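Local coordinates for DNA repair protein RecO (Deinococcus radiodurans, PDB 1U5K) that is probably involved in DNA repair and in recombination by the RecF pathway, and carries a bound zinc ion, at residues A96-A99 with D100-Q104; G106-E110 with Q111-L115; P180-P184 with A185-F189. All coordinates share one frame; numbering follows the deposited sequence.

Interaction 1 of 3, residues A96-A99 with D100-Q104; sequences AEFA and DALFQ
Phe98 and Leu102 both turn CG anti to the backbone N (chi1 171° in each), which sends the two side chains off the helix in the same direction, one turn apart. Lying side by side, they meet where Phe98 CE2 comes 3.9 Å from Leu102 CD2, while Leu102 CB sits over one face of the ring. A flat aromatic and a branched aliphatic suit this buried flank, since helix 129-141 presses on both, through Ser137 against Phe98 and through Leu140 and Leu141 against Leu102; Trp232 adds an edge-to-face ring contact to Phe98.

The backbone is the last turn of helix 86-102. Leu102 N reaches Phe98 O at 2.9 Å, and Phe103 N closes the series on Ala99 O at 3.2 Å, with a fairly straight N-H...O angle of 163°. Phe103 is the first residue to leave helical geometry. Its CG, beside the backbone N, brings CD1 to 3.3 Å from Ala99 O, which lies in the plane of the ring at its edge. The same carbonyl takes a second, weak bond from Leu102 N. Ala99 suits its place because a bare methyl lets Phe116 of helix 110-125 come close.

On another side of the helix stand two acids, Glu97 and Asp100. Glu97 OE1 and Asp100 OD2 are 4.8 Å apart, and Arg14 of strand 5-17 forms salt bridges with both, while Lys33 pairs with Asp100 OD1 and also donates to Phe103 O. The helix end thus divides its chemistry: apolar groups pack mainly against neighbouring helices and Trp232, and carboxylates tie it to basic residues of the β-sheet, whose positive charges probably offset the repulsion between the two acids.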
ATOM      1  N   ALA A  96      -0.717  -2.946 -13.431  1.00 19.72           N
ATOM      2  CA  ALA A  96      -2.107  -2.675 -13.099  1.00 20.63           C
ATOM      3  C   ALA A  96      -2.245  -1.538 -12.082  1.00 19.97           C
ATOM      4  O   ALA A  96      -2.971  -0.570 -12.322  1.00 18.66           O
ATOM      5  CB  ALA A  96      -2.811  -3.920 -12.640  1.00 20.74           C
ATOM      6  N   GLU A  97      -1.531  -1.651 -10.966  1.00 19.62           N
ATOM      7  CA  GLU A  97      -1.629  -0.664  -9.889  1.00 20.30           C
ATOM      8  C   GLU A  97      -0.946   0.646 -10.303  1.00 20.61           C
ATOM      9  O   GLU A  97      -1.406   1.743 -10.000  1.00 19.29           O
ATOM     10  CB  GLU A  97      -1.083  -1.241  -8.577  1.00 20.33           C
ATOM     11  CG  GLU A  97      -1.941  -2.354  -7.985  1.00 20.02           C
ATOM     12  CD  GLU A  97      -3.262  -1.861  -7.403  1.00 24.79           C
ATOM     13  OE1 GLU A  97      -3.497  -0.635  -7.277  1.00 23.26           O
ATOM     14  OE2 GLU A  97      -4.084  -2.720  -7.034  1.00 25.58           O
ATOM     15  N   PHE A  98       0.113   0.549 -11.102  1.00 21.57           N
ATOM     16  CA  PHE A  98       0.812   1.733 -11.568  1.00 21.35           C
ATOM     17  C   PHE A  98      -0.092   2.521 -12.506  1.00 21.45           C
ATOM     18  O   PHE A  98      -0.243   3.738 -12.355  1.00 19.27           O
ATOM     19  CB  PHE A  98       2.103   1.361 -12.307  1.00 21.65           C
ATOM     20  CG  PHE A  98       2.763   2.523 -12.988  1.00 20.72           C
ATOM     21  CD1 PHE A  98       3.528   3.438 -12.281  1.00 19.19           C
ATOM     22  CD2 PHE A  98       2.612   2.700 -14.352  1.00 21.07           C
ATOM     23  CE1 PHE A  98       4.144   4.517 -12.945  1.00 17.70           C
ATOM     24  CE2 PHE A  98       3.236   3.750 -15.009  1.00 22.45           C
ATOM     25  CZ  PHE A  98       3.976   4.671 -14.298  1.00 22.44           C
ATOM     26  N   ALA A  99      -0.708   1.828 -13.456  1.00 21.28           N
ATOM     27  CA  ALA A  99      -1.584   2.527 -14.396  1.00 22.46           C
ATOM     28  C   ALA A  99      -2.759   3.224 -13.698  1.00 23.34           C
ATOM     29  O   ALA A  99      -3.099   4.368 -14.009  1.00 23.51           O
ATOM     30  CB  ALA A  99      -2.081   1.594 -15.481  1.00 22.79           C
ATOM     31  N   ASP A 100      -3.325   2.553 -12.702  1.00 23.43           N
ATOM     32  CA  ASP A 100      -4.467   3.091 -11.971  1.00 24.12           C
ATOM     33  C   ASP A 100      -4.071   4.332 -11.193  1.00 23.42           C
ATOM     34  O   ASP A 100      -4.877   5.239 -11.043  1.00 24.45           O
ATOM     35  CB  ASP A 100      -5.027   2.080 -10.979  1.00 24.60           C
ATOM     36  CG  ASP A 100      -6.394   2.480 -10.451  1.00 26.21           C
ATOM     37  OD1 ASP A 100      -7.263   2.989 -11.183  1.00 28.79           O
ATOM     38  OD2 ASP A 100      -6.666   2.339  -9.253  1.00 29.24           O
ATOM     39  N   ALA A 101      -2.835   4.341 -10.707  1.00 22.89           N
ATOM     40  CA  ALA A 101      -2.320   5.428  -9.907  1.00 22.95           C
ATOM     41  C   ALA A 101      -1.937   6.606 -10.782  1.00 23.67           C
ATOM     42  O   ALA A 101      -2.054   7.756 -10.355  1.00 22.47           O
ATOM     43  CB  ALA A 101      -1.140   4.939  -9.121  1.00 23.07           C
ATOM     44  N   LEU A 102      -1.495   6.315 -12.004  1.00 22.78           N
ATOM     45  CA  LEU A 102      -0.894   7.340 -12.843  1.00 22.94           C
ATOM     46  C   LEU A 102      -1.960   8.217 -13.504  1.00 24.34           C
ATOM     47  O   LEU A 102      -1.787   9.426 -13.626  1.00 25.37           O
ATOM     48  CB  LEU A 102       0.059   6.727 -13.870  1.00 22.02           C
ATOM     49  CG  LEU A 102       0.589   7.658 -14.958  1.00 20.74           C
ATOM     50  CD1 LEU A 102       1.554   8.631 -14.317  1.00 21.60           C
ATOM     51  CD2 LEU A 102       1.283   6.899 -16.076  1.00 22.09           C
ATOM     52  N   PHE A 103      -3.042   7.591 -13.938  1.00 25.13           N
ATOM     53  CA  PHE A 103      -4.123   8.239 -14.652  1.00 26.77           C
ATOM     54  C   PHE A 103      -5.260   8.574 -13.686  1.00 29.03           C
ATOM     55  O   PHE A 103      -5.876   7.684 -13.113  1.00 29.60           O
ATOM     56  CB  PHE A 103      -4.640   7.292 -15.734  1.00 25.79           C
ATOM     57  CG  PHE A 103      -3.666   7.064 -16.848  1.00 24.17           C
ATOM     58  CD1 PHE A 103      -2.735   6.041 -16.772  1.00 24.79           C
ATOM     59  CD2 PHE A 103      -3.657   7.894 -17.959  1.00 23.68           C
ATOM     60  CE1 PHE A 103      -1.822   5.855 -17.808  1.00 24.69           C
ATOM     61  CE2 PHE A 103      -2.748   7.710 -18.998  1.00 21.48           C
ATOM     62  CZ  PHE A 103      -1.822   6.697 -18.912  1.00 23.13           C
ATOM     63  N   GLN A 104      -5.551   9.860 -13.529  1.00 32.80           N
ATOM     64  CA  GLN A 104      -6.723  10.307 -12.772  1.00 35.47           C
ATOM     65  C   GLN A 104      -7.984  10.131 -13.607  1.00 35.97           C
ATOM     66  O   GLN A 104      -7.911   9.883 -14.816  1.00 34.30           O
ATOM     67  CB  GLN A 104      -6.589  11.789 -12.409  1.00 37.29           C
ATOM     68  CG  GLN A 104      -5.287  12.129 -11.721  1.00 40.98           C
ATOM     69  CD  GLN A 104      -4.993  11.145 -10.601  1.00 47.56           C
ATOM     70  OE1 GLN A 104      -4.109  10.291 -10.721  1.00 52.43           O
ATOM     71  NE2 GLN A 104      -5.750  11.246  -9.519  1.00 49.78           N
TER

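Interaction 2 of 3, residues G106-E110 with Q111-L115; sequences GEFSE and QAFDL
Ser109 stands at the N-cap of helix 110-125, and the first turn forms as Phe113 N donates to Ser109 O at 2.9 Å and Asp114 N to Glu110 O at 2.9 Å. The serine side chain completes the cap: with chi1 at 57°, OG lies between the backbone N and the carbonyl carbon, where it accepts from Ala112 N at 3.3 Å. A short hydroxyl suits this place, since the first amides of a helix have no preceding carbonyl to bond.

Before the cap, Phe108 folds its ring back onto the turn. Ala112 CB lies over one face, 3.9 Å from the ring centroid, in a CH-pi contact, and Phe108 CE2 meets Phe113 CB at 3.8 Å. Were Phe108 replaced by an alanine, the Ala112 methyl would probably lose its CH-pi partner, Phe103 its edge-to-face neighbour, and a gap would open beside Phe113. Farther out, the carboxylates of Glu110 and Asp114 are turned 54° apart; a water donates to Glu110 OE2 and, at 2.7 Å, to Asp114 OD1, bridging two like charges and probably easing their repulsion.

Phe108 also meets Phe103 edge to face, just beyond helix 86-102, while Glu110 and Phe113 touch Pro30, between strands 23-29 and 32-38, and Leu115 packs on helix 129-141.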
ATOM      1  N   GLY A 106     -10.977  10.440 -15.924  1.00 38.63           N
ATOM      2  CA  GLY A 106     -10.931  11.118 -17.211  1.00 39.65           C
ATOM      3  C   GLY A 106      -9.640  11.081 -18.018  1.00 40.00           C
ATOM      4  O   GLY A 106      -9.623  11.334 -19.222  1.00 41.60           O
ATOM      5  N   GLU A 107      -8.498  10.805 -17.401  1.00 39.33           N
ATOM      6  CA  GLU A 107      -7.248  10.799 -18.158  1.00 38.08           C
ATOM      7  C   GLU A 107      -6.968   9.524 -18.962  1.00 35.77           C
ATOM      8  O   GLU A 107      -6.046   9.543 -19.773  1.00 35.84           O
ATOM      9  CB  GLU A 107      -6.053  11.099 -17.242  1.00 39.06           C
ATOM     10  CG  GLU A 107      -6.226  12.334 -16.371  1.00 41.96           C
ATOM     11  CD  GLU A 107      -4.975  12.733 -15.603  1.00 47.91           C
ATOM     12  OE1 GLU A 107      -3.966  11.977 -15.568  1.00 46.53           O
ATOM     13  OE2 GLU A 107      -5.057  13.846 -15.032  1.00 47.67           O
ATOM     14  N   PHE A 108      -7.710   8.439 -18.742  1.00 33.25           N
ATOM     15  CA  PHE A 108      -7.415   7.146 -19.348  1.00 31.33           C
ATOM     16  C   PHE A 108      -8.025   6.900 -20.721  1.00 31.51           C
ATOM     17  O   PHE A 108      -9.173   6.500 -20.855  1.00 31.42           O
ATOM     18  CB  PHE A 108      -7.753   5.972 -18.429  1.00 30.75           C
ATOM     19  CG  PHE A 108      -7.034   4.697 -18.800  1.00 25.19           C
ATOM     20  CD1 PHE A 108      -5.707   4.499 -18.476  1.00 24.71           C
ATOM     21  CD2 PHE A 108      -7.681   3.710 -19.505  1.00 23.13           C
ATOM     22  CE1 PHE A 108      -5.063   3.318 -18.824  1.00 27.11           C
ATOM     23  CE2 PHE A 108      -7.069   2.520 -19.846  1.00 24.98           C
ATOM     24  CZ  PHE A 108      -5.742   2.316 -19.495  1.00 24.96           C
ATOM     25  N   SER A 109      -7.203   7.104 -21.743  1.00 32.21           N
ATOM     26  CA  SER A 109      -7.635   7.172 -23.136  1.00 31.87           C
ATOM     27  C   SER A 109      -7.541   5.818 -23.814  1.00 31.93           C
ATOM     28  O   SER A 109      -6.974   4.872 -23.269  1.00 32.10           O
ATOM     29  CB  SER A 109      -6.717   8.128 -23.894  1.00 33.24           C
ATOM     30  OG  SER A 109      -5.360   7.711 -23.786  1.00 30.01           O
ATOM     31  N   GLU A 110      -8.063   5.732 -25.031  1.00 31.36           N
ATOM     32  CA  GLU A 110      -7.924   4.515 -25.814  1.00 31.52           C
ATOM     33  C   GLU A 110      -6.457   4.156 -26.053  1.00 29.72           C
ATOM     34  O   GLU A 110      -6.095   2.983 -26.026  1.00 29.49           O
ATOM     35  CB  GLU A 110      -8.669   4.605 -27.150  1.00 32.13           C
ATOM     36  CG  GLU A 110      -8.534   3.312 -27.944  1.00 35.15           C
ATOM     37  CD  GLU A 110      -9.528   3.128 -29.077  1.00 41.70           C
ATOM     38  OE1 GLU A 110     -10.207   4.105 -29.451  1.00 48.61           O
ATOM     39  OE2 GLU A 110      -9.611   2.002 -29.617  1.00 46.60           O
ATOM     40  N   GLN A 111      -5.614   5.152 -26.295  1.00 29.57           N
ATOM     41  CA  GLN A 111      -4.197   4.926 -26.553  1.00 29.41           C
ATOM     42  C   GLN A 111      -3.545   4.308 -25.315  1.00 27.45           C
ATOM     43  O   GLN A 111      -2.735   3.391 -25.410  1.00 26.40           O
ATOM     44  CB  GLN A 111      -3.509   6.233 -26.942  1.00 30.72           C
ATOM     45  CG  GLN A 111      -3.924   6.809 -28.289  1.00 36.23           C
ATOM     46  CD  GLN A 111      -5.252   7.547 -28.314  1.00 41.14           C
ATOM     47  OE1 GLN A 111      -5.854   7.857 -27.282  1.00 44.01           O
ATOM     48  NE2 GLN A 111      -5.712   7.836 -29.524  1.00 47.20           N
ATOM     49  N   ALA A 112      -3.964   4.779 -24.144  1.00 26.43           N
ATOM     50  CA  ALA A 112      -3.484   4.285 -22.865  1.00 25.19           C
ATOM     51  C   ALA A 112      -3.938   2.849 -22.674  1.00 24.44           C
ATOM     52  O   ALA A 112      -3.125   2.005 -22.310  1.00 24.80           O
ATOM     53  CB  ALA A 112      -3.950   5.191 -21.725  1.00 25.75           C
ATOM     54  N   PHE A 113      -5.197   2.556 -22.985  1.00 25.21           N
ATOM     55  CA  PHE A 113      -5.709   1.197 -22.912  1.00 25.30           C
ATOM     56  C   PHE A 113      -4.867   0.249 -23.770  1.00 25.10           C
ATOM     57  O   PHE A 113      -4.452  -0.822 -23.314  1.00 23.03           O
ATOM     58  CB  PHE A 113      -7.183   1.053 -23.318  1.00 25.42           C
ATOM     59  CG  PHE A 113      -7.621  -0.394 -23.339  1.00 25.52           C
ATOM     60  CD1 PHE A 113      -7.887  -1.059 -22.156  1.00 24.37           C
ATOM     61  CD2 PHE A 113      -7.633  -1.119 -24.522  1.00 25.67           C
ATOM     62  CE1 PHE A 113      -8.193  -2.403 -22.151  1.00 25.90           C
ATOM     63  CE2 PHE A 113      -7.939  -2.460 -24.537  1.00 26.90           C
ATOM     64  CZ  PHE A 113      -8.216  -3.103 -23.358  1.00 26.81           C
ATOM     65  N   ASP A 114      -4.598   0.661 -25.004  1.00 25.51           N
ATOM     66  CA  ASP A 114      -3.894  -0.220 -25.936  1.00 25.70           C
ATOM     67  C   ASP A 114      -2.467  -0.517 -25.481  1.00 24.37           C
ATOM     68  O   ASP A 114      -1.981  -1.648 -25.576  1.00 24.09           O
ATOM     69  CB  ASP A 114      -3.803   0.430 -27.313  1.00 26.91           C
ATOM     70  CG  ASP A 114      -5.113   0.386 -28.070  1.00 30.28           C
ATOM     71  OD1 ASP A 114      -5.959  -0.502 -27.811  1.00 34.47           O
ATOM     72  OD2 ASP A 114      -5.337   1.231 -28.954  1.00 33.83           O
ATOM     73  N   LEU A 115      -1.797   0.530 -25.014  1.00 24.21           N
ATOM     74  CA  LEU A 115      -0.471   0.409 -24.434  1.00 23.41           C
ATOM     75  C   LEU A 115      -0.480  -0.439 -23.173  1.00 22.87           C
ATOM     76  O   LEU A 115       0.442  -1.233 -22.954  1.00 23.04           O
ATOM     77  CB  LEU A 115       0.110   1.773 -24.090  1.00 24.90           C
ATOM     78  CG  LEU A 115       1.537   2.195 -24.431  1.00 31.53           C
ATOM     79  CD1 LEU A 115       2.118   2.903 -23.225  1.00 36.91           C
ATOM     80  CD2 LEU A 115       2.515   1.170 -24.988  1.00 32.39           C
TER
HETATM   81  O   HOH W   1      -8.595  -0.597 -28.190  1.00 40.94           O

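Interaction 3 of 3, residues P180-P184 with A185-F189; sequences PPYPP and AVLDF
Tyr182 is the first residue of 180-184 to meet the helix that follows, after the prolines Pro180 and Pro181 have brought the chain in extended. Its CG stands beside the backbone N (chi1 -76°), and the ring crosses Val186 at about a right angle: CD2 comes within 3.5 Å of Val186 CG1, which approaches obliquely. Tyr182 CB, nearer the chain, touches Leu187 CG at 4.0 Å. An aromatic suits this position because its length spans outward to Ala217 of helix 211-225, while its backbone bonds to Glu162.

Pro183 comes next, at the N-cap. Having no hydroxyl to offer, it caps with no side-chain bond, yet its carbonyl starts the helix: Leu187 N donates to Pro183 O at 3.0 Å. Its ring also packs on Val186, CG to CG2 3.9 Å. The branched valine therefore holds a partner on each methyl, CG1 for the tyrosine and CG2 for the proline.

Pro184 opens the helix proper. A proline sacrifices no hydrogen bond in the first turn, where an amide hydrogen would find no earlier carbonyl, and its ring restrains phi at a helical -55°. Asp188 N donates to Pro184 O at 3.0 Å; the carboxylate of Asp188 forms a salt bridge with Arg196.

The arrangement is a helix N-terminus with proline at the N-cap and at the first helical position, the latter a place where proline is common. Here it follows the four-cysteine zinc site of Cys153, Cys156, Cys173 and Cys176, with the Leu187 side chain about 13 Å from the zinc ion.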
ATOM      1  N   PRO A 180      26.763  11.727  -8.376  1.00 35.23           N
ATOM      2  CA  PRO A 180      27.432  11.483  -9.661  1.00 34.64           C
ATOM      3  C   PRO A 180      26.461  11.301 -10.822  1.00 33.25           C
ATOM      4  O   PRO A 180      25.312  10.954 -10.600  1.00 33.30           O
ATOM      5  CB  PRO A 180      28.229  10.187  -9.446  1.00 35.68           C
ATOM      6  CG  PRO A 180      27.933   9.705  -8.071  1.00 35.97           C
ATOM      7  CD  PRO A 180      27.039  10.685  -7.372  1.00 35.35           C
ATOM      8  N   PRO A 181      26.921  11.471 -12.053  1.00 32.39           N
ATOM      9  CA  PRO A 181      26.025  11.404 -13.205  1.00 32.56           C
ATOM     10  C   PRO A 181      25.453   9.999 -13.399  1.00 32.43           C
ATOM     11  O   PRO A 181      26.064   9.037 -12.941  1.00 30.80           O
ATOM     12  CB  PRO A 181      26.915  11.812 -14.377  1.00 32.76           C
ATOM     13  CG  PRO A 181      28.322  11.662 -13.926  1.00 33.43           C
ATOM     14  CD  PRO A 181      28.322  11.689 -12.443  1.00 32.88           C
ATOM     15  N   TYR A 182      24.257   9.909 -13.974  1.00 31.24           N
ATOM     16  CA  TYR A 182      23.762   8.624 -14.423  1.00 31.85           C
ATOM     17  C   TYR A 182      24.720   8.087 -15.482  1.00 32.75           C
ATOM     18  O   TYR A 182      25.238   8.857 -16.292  1.00 33.27           O
ATOM     19  CB  TYR A 182      22.391   8.785 -15.060  1.00 32.22           C
ATOM     20  CG  TYR A 182      21.243   8.978 -14.102  1.00 29.62           C
ATOM     21  CD1 TYR A 182      20.402  10.071 -14.223  1.00 28.97           C
ATOM     22  CD2 TYR A 182      20.976   8.057 -13.100  1.00 30.50           C
ATOM     23  CE1 TYR A 182      19.342  10.240 -13.351  1.00 27.49           C
ATOM     24  CE2 TYR A 182      19.880   8.189 -12.267  1.00 28.98           C
ATOM     25  CZ  TYR A 182      19.054   9.286 -12.396  1.00 28.34           C
ATOM     26  OH  TYR A 182      17.975   9.474 -11.550  1.00 24.62           O
ATOM     27  N   PRO A 183      24.936   6.776 -15.504  1.00 32.56           N
ATOM     28  CA  PRO A 183      25.731   6.180 -16.579  1.00 33.36           C
ATOM     29  C   PRO A 183      25.018   6.309 -17.911  1.00 33.32           C
ATOM     30  O   PRO A 183      23.807   6.567 -17.973  1.00 33.50           O
ATOM     31  CB  PRO A 183      25.906   4.719 -16.153  1.00 34.36           C
ATOM     32  CG  PRO A 183      24.867   4.452 -15.154  1.00 33.41           C
ATOM     33  CD  PRO A 183      24.450   5.770 -14.548  1.00 32.36           C
ATOM     34  N   PRO A 184      25.795   6.203 -18.983  1.00 33.75           N
ATOM     35  CA  PRO A 184      25.294   6.515 -20.325  1.00 33.69           C
ATOM     36  C   PRO A 184      24.030   5.769 -20.772  1.00 33.09           C
ATOM     37  O   PRO A 184      23.197   6.358 -21.459  1.00 33.82           O
ATOM     38  CB  PRO A 184      26.473   6.178 -21.249  1.00 34.31           C
ATOM     39  CG  PRO A 184      27.668   6.014 -20.381  1.00 35.03           C
ATOM     40  CD  PRO A 184      27.226   5.848 -18.962  1.00 34.55           C
ATOM     41  N   ALA A 185      23.890   4.482 -20.477  1.00 32.82           N
ATOM     42  CA  ALA A 185      22.715   3.747 -20.949  1.00 31.81           C
ATOM     43  C   ALA A 185      21.485   4.190 -20.146  1.00 30.66           C
ATOM     44  O   ALA A 185      20.376   4.240 -20.677  1.00 31.26           O
ATOM     45  CB  ALA A 185      22.931   2.241 -20.811  1.00 31.97           C
ATOM     46  N   VAL A 186      21.673   4.510 -18.871  1.00 29.38           N
ATOM     47  CA  VAL A 186      20.585   5.054 -18.061  1.00 28.98           C
ATOM     48  C   VAL A 186      20.106   6.394 -18.596  1.00 28.58           C
ATOM     49  O   VAL A 186      18.917   6.609 -18.825  1.00 27.73           O
ATOM     50  CB  VAL A 186      21.009   5.111 -16.596  1.00 29.49           C
ATOM     51  CG1 VAL A 186      20.047   5.931 -15.759  1.00 29.63           C
ATOM     52  CG2 VAL A 186      21.190   3.700 -16.061  1.00 28.82           C
ATOM     53  N   LEU A 187      21.049   7.274 -18.911  1.00 28.15           N
ATOM     54  CA  LEU A 187      20.740   8.586 -19.446  1.00 28.37           C
ATOM     55  C   LEU A 187      20.000   8.479 -20.761  1.00 27.64           C
ATOM     56  O   LEU A 187      19.051   9.211 -21.035  1.00 25.89           O
ATOM     57  CB  LEU A 187      21.997   9.422 -19.703  1.00 29.56           C
ATOM     58  CG  LEU A 187      22.365  10.482 -18.676  1.00 33.11           C
ATOM     59  CD1 LEU A 187      23.610  11.225 -19.192  1.00 33.73           C
ATOM     60  CD2 LEU A 187      21.181  11.392 -18.390  1.00 32.66           C
ATOM     61  N   ASP A 188      20.461   7.547 -21.584  1.00 27.25           N
ATOM     62  CA  ASP A 188      19.852   7.402 -22.890  1.00 26.84           C
ATOM     63  C   ASP A 188      18.402   6.942 -22.768  1.00 26.35           C
ATOM     64  O   ASP A 188      17.505   7.408 -23.477  1.00 27.12           O
ATOM     65  CB  ASP A 188      20.706   6.454 -23.731  1.00 27.84           C
ATOM     66  CG  ASP A 188      19.973   5.946 -24.925  1.00 27.85           C
ATOM     67  OD1 ASP A 188      19.531   4.786 -24.815  1.00 36.68           O
ATOM     68  OD2 ASP A 188      19.732   6.624 -25.939  1.00 33.37           O
ATOM     69  N   PHE A 189      18.172   5.998 -21.869  1.00 26.21           N
ATOM     70  CA  PHE A 189      16.813   5.564 -21.577  1.00 26.04           C
ATOM     71  C   PHE A 189      15.940   6.709 -21.086  1.00 25.82           C
ATOM     72  O   PHE A 189      14.877   6.974 -21.635  1.00 25.58           O
ATOM     73  CB  PHE A 189      16.795   4.428 -20.561  1.00 25.83           C
ATOM     74  CG  PHE A 189      15.410   3.935 -20.268  1.00 26.26           C
ATOM     75  CD1 PHE A 189      14.812   3.010 -21.099  1.00 30.32           C
ATOM     76  CD2 PHE A 189      14.700   4.448 -19.193  1.00 29.62           C
ATOM     77  CE1 PHE A 189      13.534   2.563 -20.809  1.00 32.79           C
ATOM     78  CE2 PHE A 189      13.411   4.020 -18.923  1.00 28.26           C
ATOM     79  CZ  PHE A 189      12.854   3.055 -19.710  1.00 29.57           C
TER

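Interactions 1, 2 and 3 follow one another along the chain, all within the C-terminal part of RecO. The first two are neighbours, their centres 11 Å apart: interaction 1 ends helix 86-102, interaction 2 begins helix 110-125, and they touch where Phe103 CZ comes 3.8 Å from Ala112 CB. Together they shape the turn between consecutive helices, beside the β-sheet of the N-terminal OB-clan region. Interaction 3 lies apart, its centre 26 Å from interaction 1 and 29 Å from interaction 2, where the chain leaves the zinc-binding region for helix 184-192. The helical part of the protein thus stands between sheet and zinc site, with contacts toward each end.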